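Local coordinates for protein probable endonuclease 4 (Thermotoga maritima, PDB 4HNO) that probably cleaves phosphodiester bonds at apurinic or apyrimidinic sites of damaged DNA, as a metal-dependent endonuclease of base excision repair, at residues I77-K89 and S115-I128. Residues are numbered along the deposited sequence; the frame is centred on the assembly and turned at random. Where two conformers were deposited one is given.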
ATOM      1  N   ILE A  77     -14.253   2.601   1.933  1.00 10.84           N
ATOM      2  CA  ILE A  77     -14.558   1.218   1.625  1.00 10.67           C
ATOM      3  C   ILE A  77     -14.208   0.329   2.815  1.00 10.15           C
ATOM      4  O   ILE A  77     -13.119   0.427   3.380  1.00 13.44           O
ATOM      5  CB  ILE A  77     -13.796   0.819   0.371  1.00 10.94           C
ATOM      6  CG1 ILE A  77     -14.414   1.517  -0.852  1.00 12.05           C
ATOM      7  CG2 ILE A  77     -13.728  -0.702   0.197  1.00 11.57           C
ATOM      8  CD1 ILE A  77     -13.509   1.510  -2.055  1.00 13.67           C
ATOM      9  N   ASN A  78     -15.149  -0.513   3.203  1.00  8.70           N
ATOM     10  CA  ASN A  78     -14.948  -1.412   4.328  1.00  8.54           C
ATOM     11  C   ASN A  78     -15.691  -2.710   4.071  1.00  8.25           C
ATOM     12  O   ASN A  78     -16.854  -2.871   4.432  1.00  8.81           O
ATOM     13  CB  ASN A  78     -15.415  -0.779   5.625  1.00  9.21           C
ATOM     14  CG  ASN A  78     -15.181  -1.689   6.796  1.00  8.44           C
ATOM     15  OD1 ASN A  78     -14.551  -2.740   6.663  1.00  8.81           O
ATOM     16  ND2 ASN A  78     -15.715  -1.325   7.957  1.00  9.51           N
ATOM     17  N   LEU A  79     -14.980  -3.636   3.439  1.00  8.58           N
ATOM     18  CA  LEU A  79     -15.543  -4.936   3.094  1.00  8.84           C
ATOM     19  C   LEU A  79     -15.772  -5.846   4.301  1.00  8.65           C
ATOM     20  O   LEU A  79     -16.366  -6.904   4.146  1.00  9.20           O
ATOM     21  CB  LEU A  79     -14.643  -5.672   2.105  1.00  9.90           C
ATOM     22  CG  LEU A  79     -14.445  -5.023   0.736  1.00 11.48           C
ATOM     23  CD1 LEU A  79     -13.474  -5.895  -0.073  1.00 13.13           C
ATOM     24  CD2 LEU A  79     -15.750  -4.828  -0.001  1.00 13.43           C
ATOM     25  N   ALA A  80     -15.305  -5.439   5.487  1.00  8.23           N
ATOM     26  CA  ALA A  80     -15.608  -6.186   6.702  1.00  8.81           C
ATOM     27  C   ALA A  80     -16.801  -5.621   7.452  1.00  8.87           C
ATOM     28  O   ALA A  80     -17.181  -6.172   8.481  1.00  9.95           O
ATOM     29  CB  ALA A  80     -14.409  -6.243   7.632  1.00  9.13           C
ATOM     30  N   SER A  81     -17.402  -4.547   6.971  1.00  9.19           N
ATOM     31  CA  SER A  81     -18.447  -3.900   7.739  1.00  9.22           C
ATOM     32  C   SER A  81     -19.576  -4.862   8.033  1.00  9.33           C
ATOM     33  O   SER A  81     -20.048  -5.564   7.140  1.00  9.93           O
ATOM     34  CB  SER A  81     -19.030  -2.727   6.974  1.00  9.95           C
ATOM     35  OG  SER A  81     -20.096  -2.165   7.718  1.00 11.19           O
ATOM     36  N   PRO A  82     -20.090  -4.851   9.261  1.00 10.40           N
ATOM     37  CA  PRO A  82     -21.274  -5.649   9.588  1.00 10.62           C
ATOM     38  C   PRO A  82     -22.575  -4.942   9.202  1.00 11.00           C
ATOM     39  O   PRO A  82     -23.641  -5.467   9.498  1.00 12.44           O
ATOM     40  CB  PRO A  82     -21.163  -5.801  11.109  1.00 12.02           C
ATOM     41  CG  PRO A  82     -20.533  -4.520  11.529  1.00 12.72           C
ATOM     42  CD  PRO A  82     -19.522  -4.197  10.447  1.00 11.33           C
ATOM     43  N   LYS A  83     -22.479  -3.767   8.595  1.00 10.63           N
ATOM     44  CA  LYS A  83     -23.625  -3.035   8.094  1.00 10.31           C
ATOM     45  C   LYS A  83     -23.764  -3.325   6.616  1.00 10.12           C
ATOM     46  O   LYS A  83     -22.905  -2.980   5.813  1.00 10.48           O
ATOM     47  CB  LYS A  83     -23.453  -1.536   8.333  1.00 11.70           C
ATOM     48  CG  LYS A  83     -23.056  -1.174   9.767  1.00 17.08           C
ATOM     49  CD  LYS A  83     -23.942  -1.770  10.845  1.00 22.37           C
ATOM     50  CE  LYS A  83     -23.420  -1.439  12.245  1.00 26.87           C
ATOM     51  NZ  LYS A  83     -23.068   0.002  12.417  1.00 27.24           N
ATOM     52  N   ASP A  84     -24.852  -3.961   6.232  1.00 10.63           N
ATOM     53  CA  ASP A  84     -24.987  -4.380   4.851  1.00 11.15           C
ATOM     54  C   ASP A  84     -24.972  -3.214   3.864  1.00 11.98           C
ATOM     55  O   ASP A  84     -24.463  -3.366   2.763  1.00 12.67           O
ATOM     56  CB  ASP A  84     -26.253  -5.195   4.683  1.00 13.02           C
ATOM     57  CG  ASP A  84     -26.429  -5.677   3.274  1.00 14.28           C
ATOM     58  OD1 ASP A  84     -25.577  -6.469   2.822  1.00 15.72           O
ATOM     59  OD2 ASP A  84     -27.373  -5.239   2.599  1.00 15.01           O
ATOM     60  N   ASP A  85     -25.540  -2.072   4.250  0.68 13.06           N
ATOM     61  CA  ASP A  85     -25.472  -0.864   3.416  0.68 13.75           C
ATOM     62  C   ASP A  85     -24.035  -0.569   3.033  0.68 12.19           C
ATOM     63  O   ASP A  85     -23.706  -0.422   1.843  0.68 12.48           O
ATOM     64  CB  ASP A  85     -26.029   0.365   4.171  0.68 16.84           C
ATOM     65  CG  ASP A  85     -27.538   0.410   4.214  0.68 24.98           C
ATOM     66  OD1 ASP A  85     -28.183  -0.566   3.777  0.68 38.87           O
ATOM     67  OD2 ASP A  85     -28.067   1.436   4.709  0.68 24.34           O
ATOM     68  N   ILE A  86     -23.205  -0.437   4.068  1.00 11.96           N
ATOM     69  CA  ILE A  86     -21.812  -0.078   3.892  1.00 11.28           C
ATOM     70  C   ILE A  86     -21.108  -1.173   3.089  1.00  9.91           C
ATOM     71  O   ILE A  86     -20.323  -0.875   2.177  1.00  9.49           O
ATOM     72  CB  ILE A  86     -21.105   0.169   5.242  1.00 12.18           C
ATOM     73  CG1 ILE A  86     -21.669   1.412   5.947  1.00 14.26           C
ATOM     74  CG2 ILE A  86     -19.623   0.329   5.042  1.00 11.82           C
ATOM     75  CD1 ILE A  86     -21.062   1.687   7.326  1.00 16.59           C
ATOM     76  N   TRP A  87     -21.380  -2.434   3.385  1.00  9.37           N
ATOM     77  CA  TRP A  87     -20.736  -3.511   2.651  1.00  8.90           C
ATOM     78  C   TRP A  87     -21.063  -3.438   1.149  1.00  8.51           C
ATOM     79  O   TRP A  87     -20.174  -3.499   0.306  1.00  8.63           O
ATOM     80  CB  TRP A  87     -21.138  -4.855   3.266  1.00  9.45           C
ATOM     81  CG  TRP A  87     -20.407  -6.002   2.662  1.00  9.30           C
ATOM     82  CD1 TRP A  87     -19.210  -6.488   3.053  1.00 10.56           C
ATOM     83  CD2 TRP A  87     -20.800  -6.769   1.531  1.00  9.47           C
ATOM     84  NE1 TRP A  87     -18.830  -7.512   2.236  1.00 11.31           N
ATOM     85  CE2 TRP A  87     -19.790  -7.709   1.290  1.00 10.36           C
ATOM     86  CE3 TRP A  87     -21.924  -6.755   0.693  1.00 10.41           C
ATOM     87  CZ2 TRP A  87     -19.868  -8.646   0.269  1.00 11.49           C
ATOM     88  CZ3 TRP A  87     -21.993  -7.668  -0.333  1.00 12.01           C
ATOM     89  CH2 TRP A  87     -20.968  -8.609  -0.538  1.00 12.41           C
ATOM     90  N   GLN A  88     -22.344  -3.322   0.825  1.00  8.77           N
ATOM     91  CA  GLN A  88     -22.735  -3.272  -0.585  1.00  8.66           C
ATOM     92  C   GLN A  88     -22.148  -2.070  -1.305  1.00  8.08           C
ATOM     93  O   GLN A  88     -21.657  -2.190  -2.428  1.00  8.51           O
ATOM     94  CB  GLN A  88     -24.248  -3.233  -0.742  1.00  9.32           C
ATOM     95  CG  GLN A  88     -24.959  -4.537  -0.422  1.00 10.36           C
ATOM     96  CD  GLN A  88     -26.355  -4.501  -1.008  1.00 10.90           C
ATOM     97  OE1 GLN A  88     -26.525  -4.237  -2.194  1.00 13.30           O
ATOM     98  NE2 GLN A  88     -27.364  -4.744  -0.196  1.00 11.05           N
ATOM     99  N   LYS A  89     -22.235  -0.903  -0.679  1.00  8.15           N
ATOM    100  CA  LYS A  89     -21.715   0.283  -1.315  1.00  8.25           C
ATOM    101  C   LYS A  89     -20.198   0.204  -1.481  1.00  8.18           C
ATOM    102  O   LYS A  89     -19.637   0.707  -2.458  1.00  8.35           O
ATOM    103  CB  LYS A  89     -22.132   1.518  -0.524  1.00  9.49           C
ATOM    104  CG  LYS A  89     -23.643   1.772  -0.571  1.00 10.60           C
ATOM    105  CD  LYS A  89     -24.027   2.906   0.369  1.00 14.66           C
ATOM    106  CE  LYS A  89     -25.534   3.081   0.623  1.00 17.59           C
ATOM    107  NZ  LYS A  89     -26.392   3.047  -0.554  1.00 21.19           N
ATOM    108  N   SER A 115     -12.654  -3.299   8.829  1.00  8.70           N
ATOM    109  CA  SER A 115     -12.905  -3.407  10.261  1.00  8.96           C
ATOM    110  C   SER A 115     -14.265  -4.052  10.488  1.00  9.43           C
ATOM    111  O   SER A 115     -15.262  -3.629   9.903  1.00  9.18           O
ATOM    112  CB  SER A 115     -12.898  -2.061  10.931  0.97 10.49           C
ATOM    113  OG  SER A 115     -13.435  -2.208  12.253  0.97 17.17           O
ATOM    114  N   HIS A 116     -14.305  -5.058  11.374  1.00  9.55           N
ATOM    115  CA  HIS A 116     -15.547  -5.726  11.723  1.00  9.87           C
ATOM    116  C   HIS A 116     -16.335  -5.031  12.807  1.00 10.43           C
ATOM    117  O   HIS A 116     -17.419  -5.473  13.191  1.00 11.24           O
ATOM    118  CB  HIS A 116     -15.302  -7.178  12.113  1.00 10.64           C
ATOM    119  CG  HIS A 116     -14.314  -7.343  13.212  1.00 11.29           C
ATOM    120  ND1 HIS A 116     -14.561  -6.948  14.504  1.00 13.64           N
ATOM    121  CD2 HIS A 116     -13.055  -7.831  13.188  1.00 12.92           C
ATOM    122  CE1 HIS A 116     -13.487  -7.202  15.231  1.00 14.79           C
ATOM    123  NE2 HIS A 116     -12.557  -7.731  14.455  1.00 14.27           N
ATOM    124  N   LEU A 117     -15.791  -3.932  13.321  1.00 22.63           N
ATOM    125  CA  LEU A 117     -16.466  -3.121  14.348  1.00 32.15           C
ATOM    126  C   LEU A 117     -16.889  -3.912  15.606  1.00 26.73           C
ATOM    127  O   LEU A 117     -17.877  -3.581  16.280  1.00 21.22           O
ATOM    128  CB  LEU A 117     -17.670  -2.389  13.743  1.00 37.45           C
ATOM    129  CG  LEU A 117     -17.325  -1.181  12.858  1.00 39.88           C
ATOM    130  CD1 LEU A 117     -16.719  -1.622  11.534  1.00 40.38           C
ATOM    131  CD2 LEU A 117     -18.538  -0.288  12.604  1.00 40.71           C
ATOM    132  N   GLY A 118     -16.112  -4.941  15.928  1.00 16.75           N
ATOM    133  CA  GLY A 118     -16.341  -5.763  17.108  1.00 16.34           C
ATOM    134  C   GLY A 118     -17.327  -6.914  16.940  1.00 15.60           C
ATOM    135  O   GLY A 118     -17.839  -7.435  17.918  1.00 21.03           O
ATOM    136  N   THR A 119     -17.580  -7.323  15.701  1.00 13.26           N
ATOM    137  CA  THR A 119     -18.521  -8.399  15.399  1.00 14.05           C
ATOM    138  C   THR A 119     -17.842  -9.703  14.983  1.00 14.34           C
ATOM    139  O   THR A 119     -18.513 -10.643  14.548  1.00 19.00           O
ATOM    140  CB  THR A 119     -19.515  -7.996  14.297  1.00 13.21           C
ATOM    141  OG1 THR A 119     -18.822  -7.802  13.059  1.00 13.12           O
ATOM    142  CG2 THR A 119     -20.281  -6.740  14.684  1.00 14.65           C
ATOM    143  N   GLY A 120     -16.524  -9.754  15.095  1.00 13.92           N
ATOM    144  CA  GLY A 120     -15.804 -11.007  14.966  1.00 15.02           C
ATOM    145  C   GLY A 120     -14.844 -11.036  13.795  1.00 13.22           C
ATOM    146  O   GLY A 120     -15.226 -10.752  12.660  1.00 12.86           O
ATOM    147  N   GLU A 121     -13.600 -11.422  14.068  1.00 13.57           N
ATOM    148  CA  GLU A 121     -12.598 -11.576  13.035  1.00 13.33           C
ATOM    149  C   GLU A 121     -13.017 -12.574  11.980  1.00 11.71           C
ATOM    150  O   GLU A 121     -12.889 -12.292  10.797  1.00 11.84           O
ATOM    151  CB  GLU A 121     -11.255 -12.000  13.638  1.00 14.78           C
ATOM    152  CG  GLU A 121     -10.160 -12.193  12.593  1.00 16.57           C
ATOM    153  CD  GLU A 121      -8.875 -12.812  13.149  1.00 18.63           C
ATOM    154  OE1 GLU A 121      -8.491 -12.493  14.281  1.00 22.43           O
ATOM    155  OE2 GLU A 121      -8.235 -13.609  12.438  1.00 21.18           O
ATOM    156  N   GLU A 122     -13.480 -13.757  12.378  1.00 12.43           N
ATOM    157  CA  GLU A 122     -13.764 -14.805  11.404  0.54 12.27           C
ATOM    158  C   GLU A 122     -14.889 -14.377  10.470  1.00 10.86           C
ATOM    159  O   GLU A 122     -14.809 -14.539   9.251  1.00 10.78           O
ATOM    160  CB  GLU A 122     -14.133 -16.117  12.106  0.54 17.11           C
ATOM    161  CG  GLU A 122     -13.018 -16.728  12.935  0.54 30.03           C
ATOM    162  CD  GLU A 122     -12.924 -16.141  14.335  0.54 44.69           C
ATOM    163  OE1 GLU A 122     -13.689 -15.204  14.655  0.54 53.37           O
ATOM    164  OE2 GLU A 122     -12.087 -16.631  15.123  0.54 54.97           O
ATOM    165  N   GLU A 123     -15.951 -13.830  11.038  1.00 10.66           N
ATOM    166  CA  GLU A 123     -17.076 -13.389  10.249  1.00 10.19           C
ATOM    167  C   GLU A 123     -16.682 -12.202   9.363  1.00  9.31           C
ATOM    168  O   GLU A 123     -17.122 -12.101   8.216  1.00  9.26           O
ATOM    169  CB  GLU A 123     -18.262 -13.006  11.134  1.00 11.87           C
ATOM    170  CG  GLU A 123     -18.744 -14.132  12.022  1.00 20.02           C
ATOM    171  CD  GLU A 123     -18.058 -14.216  13.404  1.00 29.17           C
ATOM    172  OE1 GLU A 123     -16.881 -13.834  13.557  1.00 34.34           O
ATOM    173  OE2 GLU A 123     -18.715 -14.685  14.360  1.00 29.32           O
ATOM    174  N   GLY A 124     -15.838 -11.318   9.885  1.00  9.48           N
ATOM    175  CA  GLY A 124     -15.357 -10.202   9.095  1.00  9.53           C
ATOM    176  C   GLY A 124     -14.489 -10.641   7.939  1.00  8.91           C
ATOM    177  O   GLY A 124     -14.635 -10.105   6.829  1.00  8.69           O
ATOM    178  N   ILE A 125     -13.601 -11.607   8.170  1.00  9.02           N
ATOM    179  CA  ILE A 125     -12.809 -12.162   7.082  1.00  8.49           C
ATOM    180  C   ILE A 125     -13.716 -12.726   6.012  1.00  8.32           C
ATOM    181  O   ILE A 125     -13.483 -12.512   4.823  1.00  8.70           O
ATOM    182  CB  ILE A 125     -11.798 -13.187   7.610  1.00  9.60           C
ATOM    183  CG1 ILE A 125     -10.677 -12.432   8.322  1.00 10.33           C
ATOM    184  CG2 ILE A 125     -11.279 -14.086   6.497  1.00  9.90           C
ATOM    185  CD1 ILE A 125      -9.677 -13.323   9.020  1.00 12.79           C
ATOM    186  N   ASP A 126     -14.755 -13.462   6.404  1.00  8.77           N
ATOM    187  CA  ASP A 126     -15.642 -14.027   5.398  1.00  8.94           C
ATOM    188  C   ASP A 126     -16.328 -12.922   4.590  1.00  8.66           C
ATOM    189  O   ASP A 126     -16.519 -13.079   3.377  1.00  8.89           O
ATOM    190  CB  ASP A 126     -16.670 -14.962   6.026  1.00  9.76           C
ATOM    191  CG  ASP A 126     -16.106 -16.327   6.387  1.00 12.08           C
ATOM    192  OD1 ASP A 126     -16.763 -17.015   7.189  1.00 15.19           O
ATOM    193  OD2 ASP A 126     -15.031 -16.701   5.887  1.00 13.19           O
ATOM    194  N   ARG A 127     -16.702 -11.816   5.219  1.00  8.26           N
ATOM    195  CA  ARG A 127     -17.311 -10.708   4.487  1.00  8.09           C
ATOM    196  C   ARG A 127     -16.310 -10.085   3.519  1.00  8.12           C
ATOM    197  O   ARG A 127     -16.688  -9.699   2.408  1.00  8.06           O
ATOM    198  CB  ARG A 127     -17.886  -9.644   5.431  1.00  8.79           C
ATOM    199  CG  ARG A 127     -19.159 -10.094   6.141  1.00  9.75           C
ATOM    200  CD  ARG A 127     -19.856  -8.968   6.879  1.00 11.01           C
ATOM    201  NE  ARG A 127     -19.084  -8.435   7.979  1.00 11.42           N
ATOM    202  CZ  ARG A 127     -19.153  -8.863   9.237  1.00 10.87           C
ATOM    203  NH1 ARG A 127     -18.418  -8.261  10.160  1.00 11.71           N
ATOM    204  NH2 ARG A 127     -19.949  -9.885   9.582  1.00 11.93           N
ATOM    205  N   ILE A 128     -15.056  -9.965   3.934  1.00  7.73           N
ATOM    206  CA  ILE A 128     -14.025  -9.415   3.052  1.00  7.69           C
ATOM    207  C   ILE A 128     -13.859 -10.337   1.842  1.00  7.73           C
ATOM    208  O   ILE A 128     -13.802  -9.883   0.700  1.00  8.35           O
ATOM    209  CB  ILE A 128     -12.704  -9.236   3.778  1.00  7.94           C
ATOM    210  CG1 ILE A 128     -12.815  -8.181   4.871  1.00  8.24           C
ATOM    211  CG2 ILE A 128     -11.608  -8.847   2.772  1.00  8.52           C
ATOM    212  CD1 ILE A 128     -11.663  -8.233   5.855  1.00  9.04           C
TER
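The type I turn Asn78–Ser81 packs against the first turns of helix 121–136 and the loop before it, with the CA atoms of Leu79 and Ile128, and of Ala80 and Gly124, each 4.7 Å apart. The amide of Asn78 meets the backbone of Ser115 through both its polar atoms: ND2 gives a hydrogen bond in the carbonyl plane to Ser115 O (3.0 Å), and OD1 accepts from Ser115 N (2.9 Å, 153°). Ala80 N reaches the same OD1 from the opposite face of the amide, closing an Asx turn, so three bonds fix the rotation of this group. Arg127, bent at chi3 (-65°), brings its guanidinium side-on to Ala80 O, which accepts hydrogen bonds from both NE and NH1, each 3.0 Å, both nitrogens coming from the same face of its carbonyl plane. Pro82 lies over one face of the guanidinium, while Glu123 O and Gly124 CA from its own helix lie over the other; NH1 also bonds to Thr119 OG1, which in turn bonds to His116 O. From helix 84–104, Trp87 points the edge of its indole at Arg127 O through NE1 (3.1 Å), its ring almost perpendicular to the guanidinium. With chi1 at -174° the indole swings out from its helix, CG opposite the backbone N, and reaches this carbonyl. Beside these bonds the contact is apolar: Ala80 CB rests on Ile128 CG1 at 3.7 Å, and Ile156 touches both residues. Toward solvent, Pro82 CD meets Leu117 CD1 at 4.0 Å, the two side chains crossing at about a right angle. The arrangement joins successive beta-alpha units of the TIM barrel, linking the loops that lead into helices 84–104 and 121–136 on the rim where strands 69–72 and 108–115 deliver the zinc ligands His72 and His112.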